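Long-range contacts in ribokinase RBSK (Mycobacterium tuberculosis, PDB 3GO6), which probably catalyses the ATP- and magnesium-dependent phosphorylation of D-ribose at O-5, giving D-ribose 5-phosphate: residues 74-85 against 98-109; 167-175 against 254-262. All coordinates share one frame; numbering follows the deposited sequence.

Contact 1: 74-85 against 98-109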
# COMPACT_ATOMS: atom_id res chain seq x y z
N GLN A 74 -27.59 -4.31 8.87
CA GLN A 74 -27.51 -3.00 8.22
C GLN A 74 -26.16 -2.36 8.52
O GLN A 74 -25.67 -2.42 9.67
CB GLN A 74 -28.61 -2.09 8.75
CG GLN A 74 -30.02 -2.52 8.32
CD GLN A 74 -30.28 -2.26 6.84
OE1 GLN A 74 -29.57 -1.48 6.17
NE2 GLN A 74 -31.30 -2.90 6.31
N PHE A 75 -25.54 -1.76 7.51
CA PHE A 75 -24.30 -1.03 7.70
C PHE A 75 -24.57 0.47 7.50
O PHE A 75 -25.27 0.87 6.56
CB PHE A 75 -23.23 -1.58 6.75
CG PHE A 75 -21.93 -0.81 6.76
CD1 PHE A 75 -21.06 -0.88 7.85
CD2 PHE A 75 -21.57 -0.02 5.66
CE1 PHE A 75 -19.85 -0.17 7.85
CE2 PHE A 75 -20.36 0.70 5.65
CZ PHE A 75 -19.50 0.63 6.75
N SER A 76 -24.05 1.27 8.42
CA SER A 76 -24.04 2.72 8.31
C SER A 76 -22.59 3.18 8.30
O SER A 76 -21.84 2.95 9.25
CB SER A 76 -24.80 3.34 9.49
OG SER A 76 -24.79 4.76 9.39
N GLY A 77 -22.17 3.80 7.20
CA GLY A 77 -20.78 4.20 7.00
C GLY A 77 -20.70 5.19 5.84
O GLY A 77 -21.70 5.40 5.13
N ALA A 78 -19.53 5.81 5.68
CA ALA A 78 -19.33 6.83 4.65
C ALA A 78 -18.42 6.29 3.58
O ALA A 78 -17.31 5.86 3.87
CB ALA A 78 -18.74 8.08 5.27
N PHE A 79 -18.91 6.29 2.34
CA PHE A 79 -18.12 5.93 1.18
C PHE A 79 -17.59 7.24 0.59
O PHE A 79 -18.22 8.29 0.77
CB PHE A 79 -18.97 5.23 0.12
CG PHE A 79 -19.50 3.90 0.53
CD1 PHE A 79 -18.72 2.75 0.39
CD2 PHE A 79 -20.78 3.77 1.08
CE1 PHE A 79 -19.19 1.50 0.77
CE2 PHE A 79 -21.27 2.52 1.47
CZ PHE A 79 -20.46 1.38 1.32
N GLY A 80 -16.45 7.20 -0.09
CA GLY A 80 -15.97 8.35 -0.86
C GLY A 80 -16.75 8.45 -2.16
O GLY A 80 -17.56 7.57 -2.46
N ASP A 81 -16.51 9.52 -2.93
CA ASP A 81 -17.25 9.69 -4.19
C ASP A 81 -16.35 9.27 -5.35
O ASP A 81 -16.19 9.98 -6.35
CB ASP A 81 -17.83 11.13 -4.31
CG ASP A 81 -16.75 12.21 -4.47
OD1 ASP A 81 -15.57 11.95 -4.14
OD2 ASP A 81 -17.10 13.33 -4.95
N ASP A 82 -15.74 8.10 -5.20
CA ASP A 82 -14.68 7.64 -6.10
C ASP A 82 -14.98 6.25 -6.66
O ASP A 82 -15.92 5.59 -6.22
CB ASP A 82 -13.32 7.69 -5.37
CG ASP A 82 -13.26 6.82 -4.10
OD1 ASP A 82 -14.24 6.12 -3.73
OD2 ASP A 82 -12.19 6.84 -3.48
N PRO A 83 -14.22 5.82 -7.69
CA PRO A 83 -14.36 4.44 -8.20
C PRO A 83 -14.27 3.33 -7.14
O PRO A 83 -15.03 2.34 -7.22
CB PRO A 83 -13.22 4.34 -9.22
CG PRO A 83 -13.13 5.72 -9.75
CD PRO A 83 -13.28 6.60 -8.51
N ALA A 84 -13.36 3.46 -6.17
CA ALA A 84 -13.26 2.45 -5.08
C ALA A 84 -14.60 2.20 -4.43
O ALA A 84 -14.93 1.06 -4.11
CB ALA A 84 -12.27 2.89 -4.00
N ALA A 85 -15.38 3.26 -4.23
CA ALA A 85 -16.65 3.14 -3.52
C ALA A 85 -17.62 2.17 -4.20
O ALA A 85 -18.41 1.52 -3.53
CB ALA A 85 -17.31 4.49 -3.37
N GLY A 98 -27.27 -4.63 4.25
CA GLY A 98 -28.04 -3.47 3.80
C GLY A 98 -27.25 -2.18 3.86
O GLY A 98 -26.46 -1.98 4.79
N LEU A 99 -27.48 -1.30 2.86
CA LEU A 99 -26.74 -0.05 2.71
C LEU A 99 -27.59 1.23 2.67
O LEU A 99 -27.07 2.33 2.39
CB LEU A 99 -25.88 -0.12 1.44
CG LEU A 99 -24.83 -1.24 1.35
CD1 LEU A 99 -24.11 -1.22 0.00
CD2 LEU A 99 -23.83 -1.06 2.50
N ASP A 100 -28.88 1.12 2.99
CA ASP A 100 -29.74 2.30 2.87
C ASP A 100 -29.41 3.42 3.84
O ASP A 100 -29.79 4.55 3.59
CB ASP A 100 -31.22 1.92 2.94
CG ASP A 100 -31.61 0.89 1.87
OD1 ASP A 100 -31.04 0.91 0.74
OD2 ASP A 100 -32.47 0.04 2.17
N ARG A 101 -28.67 3.12 4.91
CA ARG A 101 -28.28 4.15 5.88
C ARG A 101 -26.83 4.63 5.69
O ARG A 101 -26.24 5.24 6.59
CB ARG A 101 -28.48 3.64 7.32
CG ARG A 101 -29.81 2.94 7.58
CD ARG A 101 -29.70 1.96 8.74
NE ARG A 101 -30.95 1.21 8.92
CZ ARG A 101 -31.31 0.56 10.03
NH1 ARG A 101 -30.53 0.55 11.11
NH2 ARG A 101 -32.48 -0.08 10.07
N THR A 102 -26.25 4.35 4.53
CA THR A 102 -24.89 4.81 4.24
C THR A 102 -24.93 6.18 3.59
O THR A 102 -26.01 6.65 3.16
CB THR A 102 -24.13 3.81 3.36
OG1 THR A 102 -24.79 3.68 2.10
CG2 THR A 102 -24.07 2.43 4.03
N VAL A 103 -23.78 6.85 3.53
CA VAL A 103 -23.68 8.13 2.87
C VAL A 103 -22.49 8.14 1.90
O VAL A 103 -21.58 7.30 2.01
CB VAL A 103 -23.55 9.31 3.87
CG1 VAL A 103 -24.81 9.47 4.71
CG2 VAL A 103 -22.34 9.13 4.78
N THR A 104 -22.53 9.07 0.94
CA THR A 104 -21.38 9.37 0.11
C THR A 104 -20.83 10.71 0.59
O THR A 104 -21.58 11.67 0.78
CB THR A 104 -21.75 9.38 -1.37
OG1 THR A 104 -22.14 8.06 -1.73
CG2 THR A 104 -20.55 9.77 -2.26
N VAL A 105 -19.51 10.76 0.81
CA VAL A 105 -18.83 11.97 1.27
C VAL A 105 -17.82 12.37 0.18
O VAL A 105 -17.30 11.50 -0.52
CB VAL A 105 -18.18 11.69 2.67
CG1 VAL A 105 -17.04 12.62 2.97
CG2 VAL A 105 -19.27 11.80 3.76
N PRO A 106 -17.58 13.69 -0.03
CA PRO A 106 -16.60 14.03 -1.05
C PRO A 106 -15.19 13.44 -0.79
O PRO A 106 -14.77 13.33 0.36
CB PRO A 106 -16.55 15.57 -1.00
CG PRO A 106 -17.85 15.97 -0.41
CD PRO A 106 -18.19 14.89 0.58
N GLY A 107 -14.48 13.08 -1.84
CA GLY A 107 -13.09 12.65 -1.72
C GLY A 107 -12.93 11.14 -1.54
O GLY A 107 -13.88 10.38 -1.71
N PRO A 108 -11.70 10.69 -1.27
CA PRO A 108 -11.41 9.27 -1.32
C PRO A 108 -12.12 8.43 -0.26
O PRO A 108 -12.32 8.86 0.89
CB PRO A 108 -9.88 9.22 -1.10
CG PRO A 108 -9.40 10.59 -1.49
CD PRO A 108 -10.50 11.51 -1.03
N SER A 109 -12.48 7.21 -0.66
CA SER A 109 -12.85 6.17 0.30
C SER A 109 -11.61 5.85 1.15
O SER A 109 -10.49 6.09 0.71
CB SER A 109 -13.33 4.92 -0.46
OG SER A 109 -14.50 5.20 -1.23
O HOH W 1 -27.88 0.67 6.08
O HOH W 2 -20.03 6.51 -3.10

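Contact 2: 167-175 against 254-262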
# COMPACT_ATOMS: atom_id res chain seq x y z
N SER A 167 -31.31 4.13 23.95
CA SER A 167 -32.68 4.61 24.15
C SER A 167 -33.70 3.58 23.69
O SER A 167 -34.75 3.43 24.32
CB SER A 167 -32.91 5.93 23.43
OG SER A 167 -32.19 6.96 24.08
N ALA A 168 -33.38 2.87 22.61
CA ALA A 168 -34.26 1.84 22.05
C ALA A 168 -33.98 0.46 22.66
O ALA A 168 -34.47 -0.56 22.16
CB ALA A 168 -34.12 1.79 20.53
N ASP A 169 -33.23 0.46 23.76
CA ASP A 169 -32.80 -0.75 24.49
C ASP A 169 -32.12 -1.82 23.62
O ASP A 169 -32.26 -3.02 23.87
CB ASP A 169 -33.94 -1.34 25.37
CG ASP A 169 -33.43 -2.38 26.40
OD1 ASP A 169 -32.37 -2.16 27.07
OD2 ASP A 169 -34.10 -3.44 26.56
N ALA A 170 -31.36 -1.36 22.62
CA ALA A 170 -30.44 -2.23 21.88
C ALA A 170 -29.14 -2.39 22.65
O ALA A 170 -28.72 -1.49 23.39
CB ALA A 170 -30.15 -1.65 20.52
N VAL A 171 -28.48 -3.54 22.47
CA VAL A 171 -27.14 -3.73 23.02
C VAL A 171 -26.12 -2.76 22.38
O VAL A 171 -26.02 -2.67 21.16
CB VAL A 171 -26.66 -5.19 22.80
CG1 VAL A 171 -25.21 -5.37 23.30
CG2 VAL A 171 -27.61 -6.16 23.49
N VAL A 172 -25.37 -2.04 23.22
CA VAL A 172 -24.26 -1.22 22.73
C VAL A 172 -22.97 -2.04 22.80
O VAL A 172 -22.47 -2.34 23.88
CB VAL A 172 -24.12 0.12 23.48
CG1 VAL A 172 -22.91 0.87 22.98
CG2 VAL A 172 -25.39 0.97 23.32
N MET A 173 -22.43 -2.39 21.63
CA MET A 173 -21.23 -3.21 21.54
C MET A 173 -20.15 -2.44 20.77
O MET A 173 -20.36 -2.04 19.62
CB MET A 173 -21.59 -4.54 20.85
CG MET A 173 -20.43 -5.57 20.77
SD MET A 173 -20.91 -7.14 19.98
CE MET A 173 -21.91 -7.88 21.28
N VAL A 174 -19.01 -2.22 21.42
CA VAL A 174 -17.95 -1.41 20.86
C VAL A 174 -16.70 -2.25 20.70
O VAL A 174 -16.22 -2.89 21.65
CB VAL A 174 -17.64 -0.16 21.75
CG1 VAL A 174 -16.49 0.69 21.17
CG2 VAL A 174 -18.90 0.69 21.93
N ASN A 175 -16.18 -2.28 19.48
CA ASN A 175 -14.83 -2.80 19.26
C ASN A 175 -13.89 -1.63 19.48
O ASN A 175 -13.83 -0.72 18.64
CB ASN A 175 -14.70 -3.39 17.85
CG ASN A 175 -13.32 -3.91 17.56
OD1 ASN A 175 -12.58 -4.33 18.48
ND2 ASN A 175 -12.96 -3.89 16.30
N LEU A 254 -19.86 -12.28 17.45
CA LEU A 254 -20.33 -11.96 18.79
C LEU A 254 -21.63 -11.16 18.71
O LEU A 254 -22.62 -11.47 19.41
CB LEU A 254 -19.26 -11.23 19.60
CG LEU A 254 -19.52 -11.21 21.11
CD1 LEU A 254 -19.21 -12.60 21.70
CD2 LEU A 254 -18.69 -10.15 21.83
N ALA A 255 -21.64 -10.13 17.85
CA ALA A 255 -22.85 -9.30 17.67
C ALA A 255 -24.04 -10.12 17.18
O ALA A 255 -25.18 -9.89 17.61
CB ALA A 255 -22.57 -8.14 16.70
N ALA A 256 -23.77 -11.08 16.29
CA ALA A 256 -24.82 -11.91 15.70
C ALA A 256 -25.42 -12.93 16.68
O ALA A 256 -26.49 -13.51 16.39
CB ALA A 256 -24.26 -12.65 14.49
N ASN A 257 -24.75 -13.14 17.81
CA ASN A 257 -25.15 -14.14 18.83
C ASN A 257 -25.43 -13.62 20.23
O ASN A 257 -25.88 -14.38 21.10
CB ASN A 257 -24.08 -15.24 18.90
CG ASN A 257 -24.08 -16.11 17.67
OD1 ASN A 257 -24.87 -17.04 17.57
ND2 ASN A 257 -23.21 -15.80 16.72
N TRP A 258 -25.18 -12.33 20.47
CA TRP A 258 -25.39 -11.74 21.78
C TRP A 258 -26.89 -11.56 22.09
O TRP A 258 -27.63 -11.05 21.25
CB TRP A 258 -24.70 -10.38 21.86
CG TRP A 258 -24.37 -9.96 23.26
CD1 TRP A 258 -25.09 -9.11 24.06
CD2 TRP A 258 -23.22 -10.36 24.03
NE1 TRP A 258 -24.46 -8.96 25.28
CE2 TRP A 258 -23.32 -9.72 25.29
CE3 TRP A 258 -22.14 -11.21 23.78
CZ2 TRP A 258 -22.35 -9.87 26.28
CZ3 TRP A 258 -21.18 -11.37 24.77
CH2 TRP A 258 -21.30 -10.72 26.01
N PRO A 259 -27.33 -11.96 23.30
CA PRO A 259 -28.77 -11.84 23.65
C PRO A 259 -29.22 -10.39 23.87
O PRO A 259 -28.39 -9.53 24.12
CB PRO A 259 -28.86 -12.60 24.97
CG PRO A 259 -27.51 -12.40 25.59
CD PRO A 259 -26.55 -12.54 24.42
N ARG A 260 -30.53 -10.12 23.84
CA ARG A 260 -31.09 -8.81 24.23
C ARG A 260 -30.90 -8.54 25.73
O ARG A 260 -30.87 -9.49 26.53
CB ARG A 260 -32.57 -8.72 23.85
CG ARG A 260 -32.84 -9.08 22.36
CD ARG A 260 -34.28 -8.79 21.93
NE ARG A 260 -34.68 -9.58 20.76
CZ ARG A 260 -35.71 -9.28 19.96
NH1 ARG A 260 -36.45 -8.19 20.17
NH2 ARG A 260 -35.99 -10.07 18.92
N ASN A 261 -30.72 -7.27 26.10
CA ASN A 261 -30.49 -6.88 27.50
C ASN A 261 -31.67 -7.33 28.41
O ASN A 261 -32.81 -7.39 27.93
CB ASN A 261 -30.29 -5.36 27.62
CG ASN A 261 -28.99 -4.85 26.97
OD1 ASN A 261 -27.94 -5.50 27.01
ND2 ASN A 261 -29.07 -3.63 26.41
N PRO A 262 -31.41 -7.68 29.69
CA PRO A 262 -30.13 -7.73 30.41
C PRO A 262 -29.33 -8.97 30.05
O PRO A 262 -28.12 -9.01 30.27
CB PRO A 262 -30.54 -7.79 31.90
CG PRO A 262 -32.05 -7.70 31.92
CD PRO A 262 -32.52 -8.12 30.56

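Contact 1: 74-85 against 98-109
Q74 and R101 meet across the start of this contact. From CB, which lies 4.0 Å from R101 CZ, the glutamine chain bends at chi2 (-72°) and lays CG over the centre of one guanidinium face. Its CD and NE2 then pass alongside G98 CA, and Q74 OE1 lies 2.7 Å from a water that accepts from R101 N and is equally close to F75 O. Amide and guanidinium planes are nearly parallel, 11° apart, while the arginine's NH1 and NH2 are held by the carbonyls of A140 and A142. Beside this pair F75 N bonds to G98 O. T102 CG2 comes within 3.2 Å of F75 O, and the threonine sets CB and OG1 at the edge of the F79 ring, T102 CB 3.7 Å from F79 CE2; its hydroxyl is tied back to L99 O, which also accepts from T102 N.

Beyond G77 the backbones run parallel. V103 N donates to G77 O, F79 N to V103 O, and V105 N to F79 O at 2.8 Å. On the A78 side of this short sheet, the alanine methyl packs against V103 CG2 and V105 CG2.

The far end is polar. D81 OD1 takes G107 N from above its carboxylate plane, and D81 N returns a bond to G107 O. D82 grips S109 with both oxygens: S109 OG donates to D82 OD1 at 2.7 Å on the syn side, and S109 N reaches D82 OD2 at 2.9 Å. The serine hydroxyl accepts from G80 N. D82, the N-cap residue of helix 83-94, also accepts from A85 N at OD1; the two bonds from S109 probably help to fix its carboxylate. Strand 78-79, helix 83-94 and strand 103-104 thereby form a small parallel beta-alpha-beta unit.

Contact 2: 167-175 against 254-262
L254 begins the contact from the last turns of helix 246-257, its CD2 4.0 Å from M173 CE. One residue on, A255 receives the sulfur of the same methionine: M173 SD lies 3.7 Å from A255 CA and 3.8 Å from A255 CB. The methionine leaves the strand with CG anti to its backbone N (chi1 -176°), runs straight through chi2 and bends only at chi3 (-74°), a turn that places CE between L254 and the indole of W258.

After the helix, W258 offers its indole to both V171 and M173. M173 CE lies 3.8 Å from W258 CG, while P259 CD lies over a face of the ring, toward its rim. At the pyrrole part of the ring, W258 CD1 meets V171 CG1 at 3.8 Å; H212 adds an edge-to-face ring contact from outside.

P259 contributes its carbonyl, O lying 3.5 Å from V171 CG2, and that methyl is also approached by N261 OD1. The amide of N261 ends the contact at the exposed margin, with ND2 near D169 OD1 and A170 O and weakly hydrogen-bonded to D194.

V171 and M173, alternate residues of parallel strand 171-175, thus face the helix end and the loop after it, packing of helix against central sheet as in the alpha/beta core of the ribokinase (PfkB) fold.

Overall arrangement
Followed from the N terminus, the chain first closes contact 1, where residues 98-109 return to 74-85 after an intervening stretch made mostly of helix 83-94. Contact 2 opens later, at 167-175, and closes only when 254-262 comes back after 78 residues containing both helices and strands. The two are therefore in series, neither nested nor crossed. Both reach the eight-stranded sheet: contact 1 ties one of its two outermost strands within the chain, 72-76, to the small beta-alpha-beta unit beside it, whereas contact 2 fastens helix 246-257 and its following loop to interior strand 171-175. Their centres are about 25 Å apart and their nearest atoms about 10 Å.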